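PDB 4DZH: amidohydrolase from Xanthomonas campestris pv. campestris, which probably catalyses the zinc-dependent hydrolytic deamination of adenosine-type substrates such as 5'-methylthioadenosine. Local coordinates for residues A[82-87]-A[102-107]; A[127-132]-A[418-423]; A[148-151]-A[156-159]; A[282-287]-A[297-302]. All coordinates share one frame; numbering follows the deposited sequence. Where two conformers were deposited one is given.

Contact 1 of 4, residues A[82-87]-A[102-107]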
loop_
_atom_site.group_PDB
_atom_site.type_symbol
_atom_site.label_atom_id
_atom_site.label_comp_id
_atom_site.label_asym_id
_atom_site.label_seq_id
_atom_site.Cartn_x
_atom_site.Cartn_y
_atom_site.Cartn_z
ATOM N N ASN A 82 15.893 -10.967 4.652
ATOM C CA ASN A 82 15.198 -11.583 3.517
ATOM C C ASN A 82 14.810 -13.090 3.611
ATOM O O ASN A 82 13.789 -13.484 3.036
ATOM C CB ASN A 82 15.889 -11.194 2.179
ATOM C CG ASN A 82 15.290 -9.919 1.565
ATOM O OD1 ASN A 82 14.175 -9.459 1.939
ATOM N ND2 ASN A 82 15.999 -9.359 0.581
ATOM N N PRO A 83 15.569 -13.901 4.361
ATOM C CA PRO A 83 15.112 -15.289 4.534
ATOM C C PRO A 83 13.727 -15.365 5.183
ATOM O O PRO A 83 13.059 -16.381 5.072
ATOM C CB PRO A 83 16.178 -15.898 5.456
ATOM C CG PRO A 83 17.425 -15.147 5.083
ATOM C CD PRO A 83 16.929 -13.701 4.888
ATOM N N MET A 84 13.299 -14.306 5.875
ATOM C CA MET A 84 11.972 -14.314 6.470
ATOM C C MET A 84 10.824 -14.242 5.436
ATOM O O MET A 84 9.663 -14.299 5.824
ATOM C CB MET A 84 11.855 -13.235 7.568
ATOM C CG MET A 84 13.005 -13.302 8.558
ATOM S SD MET A 84 12.895 -12.174 9.960
ATOM C CE MET A 84 11.650 -12.965 10.964
ATOM N N THR A 85 11.116 -14.167 4.127
ATOM C CA THR A 85 10.060 -14.364 3.144
ATOM C C THR A 85 9.423 -15.733 3.384
ATOM O O THR A 85 8.228 -15.899 3.216
ATOM C CB THR A 85 10.549 -14.413 1.709
ATOM O OG1 THR A 85 11.616 -15.365 1.633
ATOM C CG2 THR A 85 11.013 -13.091 1.253
ATOM N N LEU A 86 10.225 -16.712 3.810
ATOM C CA LEU A 86 9.669 -18.036 4.148
ATOM C C LEU A 86 8.753 -18.038 5.384
ATOM O O LEU A 86 8.032 -18.998 5.619
ATOM C CB LEU A 86 10.817 -19.081 4.281
ATOM C CG LEU A 86 11.547 -19.320 2.950
ATOM C CD1 LEU A 86 12.715 -20.246 3.218
ATOM C CD2 LEU A 86 10.631 -19.894 1.868
ATOM N N LEU A 87 8.738 -16.945 6.154
ATOM C CA LEU A 87 7.870 -16.845 7.327
ATOM C C LEU A 87 6.695 -15.847 7.057
ATOM O O LEU A 87 6.100 -15.298 7.992
ATOM C CB LEU A 87 8.660 -16.407 8.561
ATOM C CG LEU A 87 9.821 -17.330 8.976
ATOM C CD1 LEU A 87 10.266 -17.027 10.402
ATOM C CD2 LEU A 87 9.382 -18.756 8.859
ATOM N N GLN A 102 7.188 -16.514 21.150
ATOM C CA GLN A 102 6.359 -17.698 21.031
ATOM C C GLN A 102 6.198 -18.135 19.588
ATOM O O GLN A 102 5.680 -19.226 19.305
ATOM C CB GLN A 102 5.002 -17.484 21.719
ATOM C CG GLN A 102 4.969 -17.988 23.184
ATOM C CD GLN A 102 4.914 -16.867 24.221
ATOM O OE1 GLN A 102 3.934 -16.113 24.298
ATOM N NE2 GLN A 102 5.959 -16.773 25.047
ATOM N N HIS A 103 6.693 -17.313 18.665
ATOM C CA HIS A 103 6.551 -17.639 17.260
ATOM C C HIS A 103 7.844 -17.465 16.455
ATOM O O HIS A 103 8.375 -18.452 15.923
ATOM C CB HIS A 103 5.381 -16.849 16.624
ATOM C CG HIS A 103 4.039 -17.188 17.205
ATOM N ND1 HIS A 103 3.577 -16.636 18.384
ATOM C CD2 HIS A 103 3.066 -18.033 16.780
ATOM C CE1 HIS A 103 2.374 -17.117 18.655
ATOM N NE2 HIS A 103 2.040 -17.964 17.694
ATOM N N ILE A 104 8.355 -16.233 16.363
ATOM C CA ILE A 104 9.504 -15.976 15.481
ATOM C C ILE A 104 10.795 -16.685 15.934
ATOM O O ILE A 104 11.377 -17.469 15.169
ATOM C CB ILE A 104 9.780 -14.461 15.281
ATOM C CG1 ILE A 104 8.588 -13.762 14.615
ATOM C CG2 ILE A 104 11.042 -14.257 14.423
ATOM C CD1 ILE A 104 8.202 -14.367 13.307
ATOM N N TRP A 105 11.243 -16.421 17.161
ATOM C CA TRP A 105 12.468 -17.081 17.656
ATOM C C TRP A 105 12.391 -18.616 17.643
ATOM O O TRP A 105 13.305 -19.262 17.143
ATOM C CB TRP A 105 12.879 -16.581 19.039
ATOM C CG TRP A 105 13.186 -15.114 19.099
ATOM C CD1 TRP A 105 13.567 -14.299 18.057
ATOM C CD2 TRP A 105 13.114 -14.272 20.259
ATOM N NE1 TRP A 105 13.742 -13.005 18.509
ATOM C CE2 TRP A 105 13.475 -12.964 19.855
ATOM C CE3 TRP A 105 12.793 -14.500 21.603
ATOM C CZ2 TRP A 105 13.516 -11.889 20.749
ATOM C CZ3 TRP A 105 12.834 -13.428 22.488
ATOM C CH2 TRP A 105 13.192 -12.140 22.052
ATOM N N PRO A 106 11.300 -19.211 18.168
ATOM C CA PRO A 106 11.272 -20.683 18.119
ATOM C C PRO A 106 11.232 -21.267 16.700
ATOM O O PRO A 106 11.815 -22.330 16.461
ATOM C CB PRO A 106 9.978 -21.043 18.862
ATOM C CG PRO A 106 9.651 -19.825 19.675
ATOM C CD PRO A 106 10.143 -18.657 18.898
ATOM N N VAL A 107 10.560 -20.604 15.764
ATOM C CA VAL A 107 10.603 -21.096 14.397
ATOM C C VAL A 107 12.000 -20.936 13.807
ATOM O O VAL A 107 12.532 -21.875 13.210
ATOM C CB VAL A 107 9.543 -20.438 13.498
ATOM C CG1 VAL A 107 9.774 -20.825 12.058
ATOM C CG2 VAL A 107 8.191 -20.900 13.922
#

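Contact 2 of 4, residues A[127-132]-A[418-423]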
loop_
_atom_site.group_PDB
_atom_site.type_symbol
_atom_site.label_atom_id
_atom_site.label_comp_id
_atom_site.label_asym_id
_atom_site.label_seq_id
_atom_site.Cartn_x
_atom_site.Cartn_y
_atom_site.Cartn_z
ATOM N N GLU A 127 11.003 -11.649 -5.633
ATOM C CA GLU A 127 10.003 -10.666 -5.252
ATOM C C GLU A 127 10.505 -9.234 -5.428
ATOM O O GLU A 127 9.760 -8.345 -5.902
ATOM C CB GLU A 127 9.526 -10.894 -3.807
ATOM C CG GLU A 127 8.462 -9.853 -3.408
ATOM C CD GLU A 127 7.843 -10.091 -2.059
ATOM O OE1 GLU A 127 8.107 -11.120 -1.422
ATOM O OE2 GLU A 127 7.075 -9.188 -1.648
ATOM N N MET A 128 11.788 -9.030 -5.114
ATOM C CA MET A 128 12.369 -7.690 -5.198
ATOM C C MET A 128 12.474 -7.264 -6.640
ATOM O O MET A 128 12.024 -6.193 -6.984
ATOM C CB MET A 128 13.713 -7.609 -4.497
ATOM C CG MET A 128 13.542 -7.708 -2.989
ATOM S SD MET A 128 15.105 -7.421 -2.112
ATOM C CE MET A 128 16.078 -8.846 -2.691
ATOM N N LEU A 129 12.974 -8.151 -7.494
ATOM C CA LEU A 129 13.125 -7.803 -8.924
ATOM C C LEU A 129 11.773 -7.499 -9.575
ATOM O O LEU A 129 11.622 -6.529 -10.306
ATOM C CB LEU A 129 13.829 -8.905 -9.725
ATOM C CG LEU A 129 15.288 -9.104 -9.335
ATOM C CD1 LEU A 129 15.866 -10.392 -9.920
ATOM C CD2 LEU A 129 16.107 -7.867 -9.774
ATOM N N ARG A 130 10.766 -8.301 -9.230
ATOM C CA ARG A 130 9.434 -8.154 -9.833
ATOM C C ARG A 130 8.792 -6.808 -9.432
ATOM O O ARG A 130 7.897 -6.280 -10.114
ATOM C CB ARG A 130 8.557 -9.353 -9.479
ATOM C CG ARG A 130 8.864 -10.606 -10.367
ATOM C CD ARG A 130 8.424 -11.891 -9.728
ATOM N NE ARG A 130 6.987 -11.933 -9.438
ATOM C CZ ARG A 130 6.059 -12.467 -10.230
ATOM N NH1 ARG A 130 6.374 -12.990 -11.419
ATOM N NH2 ARG A 130 4.793 -12.487 -9.815
ATOM N N GLY A 131 9.314 -6.231 -8.330
ATOM C CA GLY A 131 8.831 -4.975 -7.822
ATOM C C GLY A 131 9.780 -3.821 -7.966
ATOM O O GLY A 131 9.614 -2.797 -7.302
ATOM N N GLY A 132 10.809 -4.006 -8.792
ATOM C CA GLY A 132 11.717 -2.901 -9.100
ATOM C C GLY A 132 12.723 -2.535 -8.015
ATOM O O GLY A 132 13.313 -1.432 -8.092
ATOM N N LYS A 418 22.781 -5.659 -16.663
ATOM C CA LYS A 418 22.420 -7.014 -17.061
ATOM C C LYS A 418 20.911 -7.145 -16.864
ATOM O O LYS A 418 20.416 -6.772 -15.801
ATOM C CB LYS A 418 23.126 -8.064 -16.194
ATOM C CG LYS A 418 24.673 -8.034 -16.172
ATOM C CD LYS A 418 25.255 -8.074 -17.538
ATOM C CE LYS A 418 26.789 -8.182 -17.463
ATOM N NZ LYS A 418 27.430 -8.009 -18.813
ATOM N N PRO A 419 20.184 -7.639 -17.881
ATOM C CA PRO A 419 18.722 -7.802 -17.733
ATOM C C PRO A 419 18.376 -8.830 -16.681
ATOM O O PRO A 419 18.875 -9.964 -16.757
ATOM C CB PRO A 419 18.268 -8.342 -19.100
ATOM C CG PRO A 419 19.421 -8.115 -20.033
ATOM C CD PRO A 419 20.689 -8.043 -19.211
ATOM N N LYS A 420 17.521 -8.444 -15.720
ATOM C CA LYS A 420 17.085 -9.340 -14.657
ATOM C C LYS A 420 15.630 -9.668 -14.800
ATOM O O LYS A 420 15.198 -10.764 -14.408
ATOM C CB LYS A 420 17.236 -8.659 -13.289
ATOM C CG LYS A 420 18.591 -7.982 -13.113
ATOM C CD LYS A 420 19.671 -8.936 -13.393
ATOM C CE LYS A 420 19.578 -10.194 -12.577
ATOM N NZ LYS A 420 20.733 -11.086 -12.905
ATOM N N LEU A 421 14.872 -8.699 -15.290
ATOM C CA LEU A 421 13.421 -8.858 -15.496
ATOM C C LEU A 421 13.214 -8.288 -16.864
ATOM O O LEU A 421 13.604 -7.138 -17.135
ATOM C CB LEU A 421 12.594 -8.065 -14.442
ATOM C CG LEU A 421 11.066 -8.343 -14.513
ATOM C CD1 LEU A 421 10.777 -9.661 -13.805
ATOM C CD2 LEU A 421 10.298 -7.171 -13.942
ATOM N N VAL A 422 12.600 -9.089 -17.746
ATOM C CA VAL A 422 12.358 -8.683 -19.125
ATOM C C VAL A 422 10.887 -8.934 -19.435
ATOM O O VAL A 422 10.482 -10.105 -19.494
ATOM C CB VAL A 422 13.221 -9.516 -20.069
ATOM C CG1 VAL A 422 12.786 -9.313 -21.541
ATOM C CG2 VAL A 422 14.744 -9.194 -19.863
ATOM N N GLN A 423 10.123 -7.867 -19.653
ATOM C CA GLN A 423 8.671 -7.929 -19.846
ATOM C C GLN A 423 8.029 -8.814 -18.782
ATOM O O GLN A 423 7.305 -9.791 -19.105
ATOM C CB GLN A 423 8.316 -8.410 -21.280
ATOM C CG GLN A 423 8.710 -7.388 -22.387
ATOM C CD GLN A 423 8.859 -8.018 -23.795
ATOM O OE1 GLN A 423 9.042 -9.242 -23.937
ATOM N NE2 GLN A 423 8.790 -7.172 -24.837
#

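Contact 3 of 4, residues A[148-151]-A[156-159]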
loop_
_atom_site.group_PDB
_atom_site.type_symbol
_atom_site.label_atom_id
_atom_site.label_comp_id
_atom_site.label_asym_id
_atom_site.label_seq_id
_atom_site.Cartn_x
_atom_site.Cartn_y
_atom_site.Cartn_z
ATOM N N ALA A 148 26.846 -14.970 -1.313
ATOM C CA ALA A 148 27.019 -15.862 -2.465
ATOM C C ALA A 148 25.757 -15.896 -3.318
ATOM O O ALA A 148 25.838 -15.835 -4.566
ATOM C CB ALA A 148 27.403 -17.259 -2.009
ATOM N N VAL A 149 24.586 -15.994 -2.659
ATOM C CA VAL A 149 23.306 -16.024 -3.359
ATOM C C VAL A 149 23.034 -14.744 -4.120
ATOM O O VAL A 149 22.712 -14.792 -5.290
ATOM C CB VAL A 149 22.126 -16.334 -2.424
ATOM C CG1 VAL A 149 20.807 -16.163 -3.153
ATOM C CG2 VAL A 149 22.264 -17.733 -1.890
ATOM N N TYR A 150 23.215 -13.591 -3.472
ATOM C CA TYR A 150 23.066 -12.326 -4.185
ATOM C C TYR A 150 24.030 -12.237 -5.397
ATOM O O TYR A 150 23.604 -11.837 -6.480
ATOM C CB TYR A 150 23.273 -11.142 -3.239
ATOM C CG TYR A 150 22.098 -10.922 -2.286
ATOM C CD1 TYR A 150 20.798 -10.730 -2.736
ATOM C CD2 TYR A 150 22.318 -10.873 -0.916
ATOM C CE1 TYR A 150 19.750 -10.509 -1.861
ATOM C CE2 TYR A 150 21.257 -10.640 -0.044
ATOM C CZ TYR A 150 19.997 -10.473 -0.522
ATOM O OH TYR A 150 18.905 -10.243 0.309
ATOM N N LYS A 151 25.300 -12.605 -5.186
ATOM C CA LYS A 151 26.333 -12.509 -6.226
ATOM C C LYS A 151 25.912 -13.410 -7.379
ATOM O O LYS A 151 25.932 -12.989 -8.531
ATOM C CB LYS A 151 27.679 -12.940 -5.681
ATOM C CG LYS A 151 28.793 -12.855 -6.735
ATOM C CD LYS A 151 28.942 -11.425 -7.243
ATOM C CE LYS A 151 30.113 -11.302 -8.272
ATOM N NZ LYS A 151 30.633 -9.919 -8.390
ATOM N N ARG A 156 22.513 -6.522 -6.231
ATOM C CA ARG A 156 23.412 -5.705 -5.417
ATOM C C ARG A 156 23.042 -5.748 -3.932
ATOM O O ARG A 156 21.871 -5.692 -3.560
ATOM C CB ARG A 156 23.383 -4.261 -5.918
ATOM C CG ARG A 156 24.593 -3.422 -5.446
ATOM C CD ARG A 156 24.539 -2.042 -6.082
ATOM N NE ARG A 156 24.518 -2.138 -7.536
ATOM C CZ ARG A 156 25.602 -2.368 -8.285
ATOM N NH1 ARG A 156 26.800 -2.566 -7.714
ATOM N NH2 ARG A 156 25.489 -2.425 -9.605
ATOM N N ALA A 157 24.055 -5.818 -3.077
ATOM C CA ALA A 157 23.750 -5.883 -1.649
ATOM C C ALA A 157 24.871 -5.382 -0.784
ATOM O O ALA A 157 26.048 -5.662 -1.020
ATOM C CB ALA A 157 23.454 -7.325 -1.259
ATOM N N LEU A 158 24.463 -4.712 0.281
ATOM C CA LEU A 158 25.360 -4.501 1.446
ATOM C C LEU A 158 24.933 -5.577 2.435
ATOM O O LEU A 158 23.755 -5.590 2.872
ATOM C CB LEU A 158 25.136 -3.098 2.034
ATOM C CG LEU A 158 25.990 -2.808 3.292
ATOM C CD1 LEU A 158 27.492 -2.900 3.017
ATOM C CD2 LEU A 158 25.667 -1.432 3.883
ATOM N N VAL A 159 25.834 -6.516 2.728
ATOM C CA VAL A 159 25.471 -7.710 3.499
ATOM C C VAL A 159 26.036 -7.589 4.889
ATOM O O VAL A 159 27.244 -7.379 5.064
ATOM C CB VAL A 159 26.004 -8.991 2.825
ATOM C CG1 VAL A 159 25.716 -10.213 3.701
ATOM C CG2 VAL A 159 25.357 -9.168 1.459
#

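Contact 4 of 4, residues A[282-287]-A[297-302]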
loop_
_atom_site.group_PDB
_atom_site.type_symbol
_atom_site.label_atom_id
_atom_site.label_comp_id
_atom_site.label_asym_id
_atom_site.label_seq_id
_atom_site.Cartn_x
_atom_site.Cartn_y
_atom_site.Cartn_z
ATOM N N VAL A 282 25.010 10.487 10.196
ATOM C CA VAL A 282 24.297 9.237 10.410
ATOM C C VAL A 282 23.183 9.125 9.383
ATOM O O VAL A 282 22.525 10.142 9.065
ATOM C CB VAL A 282 23.645 9.210 11.779
ATOM C CG1 VAL A 282 22.886 7.899 12.003
ATOM C CG2 VAL A 282 24.735 9.344 12.868
ATOM N N SER A 283 22.970 7.908 8.852
ATOM C CA SER A 283 21.760 7.669 8.042
ATOM C C SER A 283 20.663 7.002 8.866
ATOM O O SER A 283 20.926 6.148 9.709
ATOM C CB SER A 283 22.066 6.821 6.816
ATOM O OG SER A 283 22.951 7.476 5.923
ATOM N N VAL A 284 19.419 7.395 8.620
ATOM C CA VAL A 284 18.269 6.751 9.255
ATOM C C VAL A 284 17.530 5.960 8.169
ATOM O O VAL A 284 17.218 6.505 7.093
ATOM C CB VAL A 284 17.331 7.772 9.933
ATOM C CG1 VAL A 284 16.085 7.120 10.413
ATOM C CG2 VAL A 284 18.050 8.358 11.170
ATOM N N VAL A 285 17.261 4.693 8.454
ATOM C CA VAL A 285 16.334 3.916 7.589
ATOM C C VAL A 285 14.943 3.842 8.218
ATOM O O VAL A 285 14.738 3.297 9.317
ATOM C CB VAL A 285 16.851 2.504 7.374
ATOM C CG1 VAL A 285 15.863 1.785 6.428
ATOM C CG2 VAL A 285 18.268 2.537 6.781
ATOM N N HIS A 286 13.960 4.354 7.471
ATOM C CA HIS A 286 12.565 4.375 7.866
ATOM C C HIS A 286 11.837 3.163 7.292
ATOM O O HIS A 286 11.865 2.935 6.083
ATOM C CB HIS A 286 11.979 5.703 7.361
ATOM C CG HIS A 286 10.546 5.956 7.729
ATOM N ND1 HIS A 286 9.970 5.571 8.929
ATOM C CD2 HIS A 286 9.564 6.592 7.038
ATOM C CE1 HIS A 286 8.706 5.951 8.950
ATOM N NE2 HIS A 286 8.433 6.579 7.815
ATOM N N CYS A 287 11.213 2.398 8.178
ATOM C CA CYS A 287 10.439 1.189 7.862
ATOM C C CYS A 287 9.003 1.394 8.388
ATOM O O CYS A 287 8.574 0.801 9.397
ATOM C CB CYS A 287 11.088 -0.022 8.542
ATOM S SG CYS A 287 12.792 -0.316 8.031
ATOM N N GLY A 297 5.647 2.701 16.755
ATOM C CA GLY A 297 5.659 4.147 16.838
ATOM C C GLY A 297 5.817 4.876 15.525
ATOM O O GLY A 297 5.617 4.283 14.433
ATOM N N PHE A 298 6.251 6.135 15.624
ATOM C CA PHE A 298 6.166 7.105 14.520
ATOM C C PHE A 298 7.473 7.856 14.334
ATOM O O PHE A 298 7.721 8.908 14.947
ATOM C CB PHE A 298 5.018 8.103 14.774
ATOM C CG PHE A 298 3.671 7.445 14.900
ATOM C CD1 PHE A 298 2.932 7.142 13.759
ATOM C CD2 PHE A 298 3.150 7.101 16.152
ATOM C CE1 PHE A 298 1.693 6.522 13.853
ATOM C CE2 PHE A 298 1.915 6.481 16.257
ATOM C CZ PHE A 298 1.177 6.180 15.105
ATOM N N CYS A 299 8.341 7.281 13.526
ATOM C CA CYS A 299 9.550 7.951 13.103
ATOM C C CYS A 299 9.240 9.309 12.513
ATOM O O CYS A 299 8.338 9.446 11.654
ATOM C CB CYS A 299 10.307 7.080 12.088
ATOM S SG CYS A 299 11.761 7.748 11.442
ATOM N N PRO A 300 9.960 10.338 12.981
ATOM C CA PRO A 300 9.720 11.723 12.516
ATOM C C PRO A 300 10.445 11.968 11.221
ATOM O O PRO A 300 11.433 12.717 11.135
ATOM C CB PRO A 300 10.299 12.586 13.644
ATOM C CG PRO A 300 11.291 11.704 14.328
ATOM C CD PRO A 300 10.878 10.263 14.127
ATOM N N ALA A 301 9.962 11.285 10.168
ATOM C CA ALA A 301 10.675 11.324 8.910
ATOM C C ALA A 301 10.793 12.714 8.322
ATOM O O ALA A 301 11.830 13.059 7.748
ATOM C CB ALA A 301 10.030 10.354 7.903
ATOM N N CYS A 302 9.733 13.515 8.428
ATOM C CA CYS A 302 9.802 14.864 7.905
ATOM C C CYS A 302 10.840 15.680 8.701
ATOM O O CYS A 302 11.639 16.418 8.125
ATOM C CB CYS A 302 8.448 15.548 7.983
ATOM S SG CYS A 302 8.519 17.248 7.399
#

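Contact 1 of 4, residues A[82-87]-A[102-107]
Leu87 and Ile104 mark the nearest approach of the two backbones, with CA atoms 8.4 Å apart, so only side chains bridge them. Residues 82-86 form a short 3-10 turn in the loop that follows strand 69-80, and the backbone N of Leu87 still bonds to the O of Met84. Residues 102-107 belong to helix 96-111, which widens into a pi-type turn at 102-104 and kinks at Pro106, whose ring N cannot bond back to the preceding turn.

Leu87 and Val107 reach toward each other tip to tip, with Leu87 CD2 3.8 Å from Val107 CG1. Val107 places that methyl by holding CG1 anti to its backbone N (chi1 171°). The other Leu87 branch adds a looser touch, CD1 lying 4.4 Å from Ile104 CD1. Met84 crosses Ile104 at about a right angle, its chain bending at chi3 (75°) to bring CE 3.7 Å from Ile104 CG2; Met84 has two conformers, so this touch is the less certain one. Ile445 of helix 431-447 packs on both Leu87 and Val107, while Leu86 O accepts a hydrogen bond from His395 NE2 of the second subunit.

Met84 lies close to the zinc ligand His81. With only methyl groups meeting across the gap, the contact is held by dispersion and burial, without directional bonds between loop and helix.

Contact 2 of 4, residues A[127-132]-A[418-423]
Leu129 and Lys420 make the aliphatic part of this contact. Their side chains cross obliquely, and the forked end of Leu129 straddles the base of the lysine, CD2 at 3.8 Å and CD1 at 4.0 Å from Lys420 CB. Bends at chi2 (-53°) and chi3 (-55°) then carry the rest of the lysine away, and NZ bonds to the backbone O of His153. Beside this pair, Leu421 sends its two methyls to different targets: CD1 lies 4.0 Å from Arg130 CG, the two side chains being roughly perpendicular, whereas CD2 rests 3.9 Å from the carbonyl O of Leu129.

The polar bonds run outward from the contact. Arg130 meets Leu421 through CG, while its NE is salt-bridged to Glu390 of the second subunit. Its carbonyl O accepts a bond from Arg424 NH1.

Backbone motifs shape both partners. Helix 114-130 ends in a Schellman motif, with Gly132 at positive phi as the C' residue and its N bonded to the O of Leu129. Opposite Val413, Lys420 and Leu421 form a classic beta bulge. The contact thus sets a helix C-terminus of the TIM-barrel fold against a bulged strand beyond the barrel.

Contact 3 of 4, residues A[148-151]-A[156-159]
Tyr150 lays one face of its ring against Ala157. The alanine CB stands 4.2 Å from the ring centroid and 27° off the ring normal, a CH-pi contact displaced toward one side of the ring: the nearest ring atom is CD2, 3.7 Å from Ala157 CB. Val159, two residues further along the strand, approaches the same ring carbon obliquely, its CG2 4.2 Å from Tyr150 CD2. The tyrosine is brought over by a chi1 of -74°, which sets CG beside the backbone N and anti to the carbonyl carbon, and chi2 (-56°) turns the ring so that a face, not the rim, meets the alanine. In Val159 it is the branch beside the backbone N that reaches the ring, while CG1 stays anti to that N.

Helix 143-152 and strand 156-163 are successive elements of a beta-alpha-beta unit that starts with strand 133-139, and the contact packs the helix onto the strand that follows it, in the manner of a TIM barrel. Helix 114-130 also packs on the tyrosine, through Thr121 and Ile125, and Val136 of strand 133-139 touches both Tyr150 and Ala157.

At its far end Tyr150 becomes polar: OH is hydrogen-bonded to Glu138 OE1 and to Asn82 ND2, which together hold the ring at the end remote from the helix backbone. Arg156 and Leu158 start out on the side of the strand turned from the helix, where Arg156 NE is salt-bridged to Asp380 OD2.

Contact 4 of 4, residues A[282-287]-A[297-302]
His286 offers one side of its imidazole to both Cys299 and Ala301. The closest atoms are His286 ND1 and Cys299 CB, 3.5 Å apart, with the methylene approaching obliquely. The cysteine sulfur lies obliquely on the same side, SG being 4.4 Å from the ring centroid and 39° off the normal. Near the other end of the ring, Ala301 CB makes an off-centre CH-pi contact, 4.3 Å from the centroid, with CD2 as its nearest atom. Two residues back along the strand, Val284 CG1 only just reaches Cys299 SG at 4.5 Å.

The next layer explains these positions. Cys299 holds SG anti to its backbone N (chi1 178°), which brings the sulfur within reach of both His286 and Val284. Pro300 is the centre of an inverse gamma turn and also the N-cap of helix 301-306, so Cys299 and Ala301 come to face the strand while the proline points away. Ala333 of helix 326-341 also touches the histidine.

Further out, backbone bonds fix strand 283-286 between strands 261-265 and 310-313, and Val285, pointing away from the loop, touches the zinc ligand His79. A parallel strand covered by a later loop and first helical turn fits TIM-barrel alpha/beta layering.

Overall arrangement
Contacts 1, 2 and 3 form a connected group, whereas contact 4 stands apart, its centre 24 to 27 Å from theirs. Asn82 of contact 1 is the junction: its ND2 lies 3.0 Å from Tyr150 OH of contact 3, a probable hydrogen bond, and 3.3 Å from Met128 CE of contact 2. Met128 CE in turn packs 4.1 Å from Tyr150 CE1. Helices 96-111 and 114-130, which carry parts of contacts 1 and 2, follow each other in the chain. Contact 1 is closest to the metal centre, with the Met84 side chain about 7 Å from a zinc ion; those of His286 and Tyr150 lie about 12 and 13 Å from zinc.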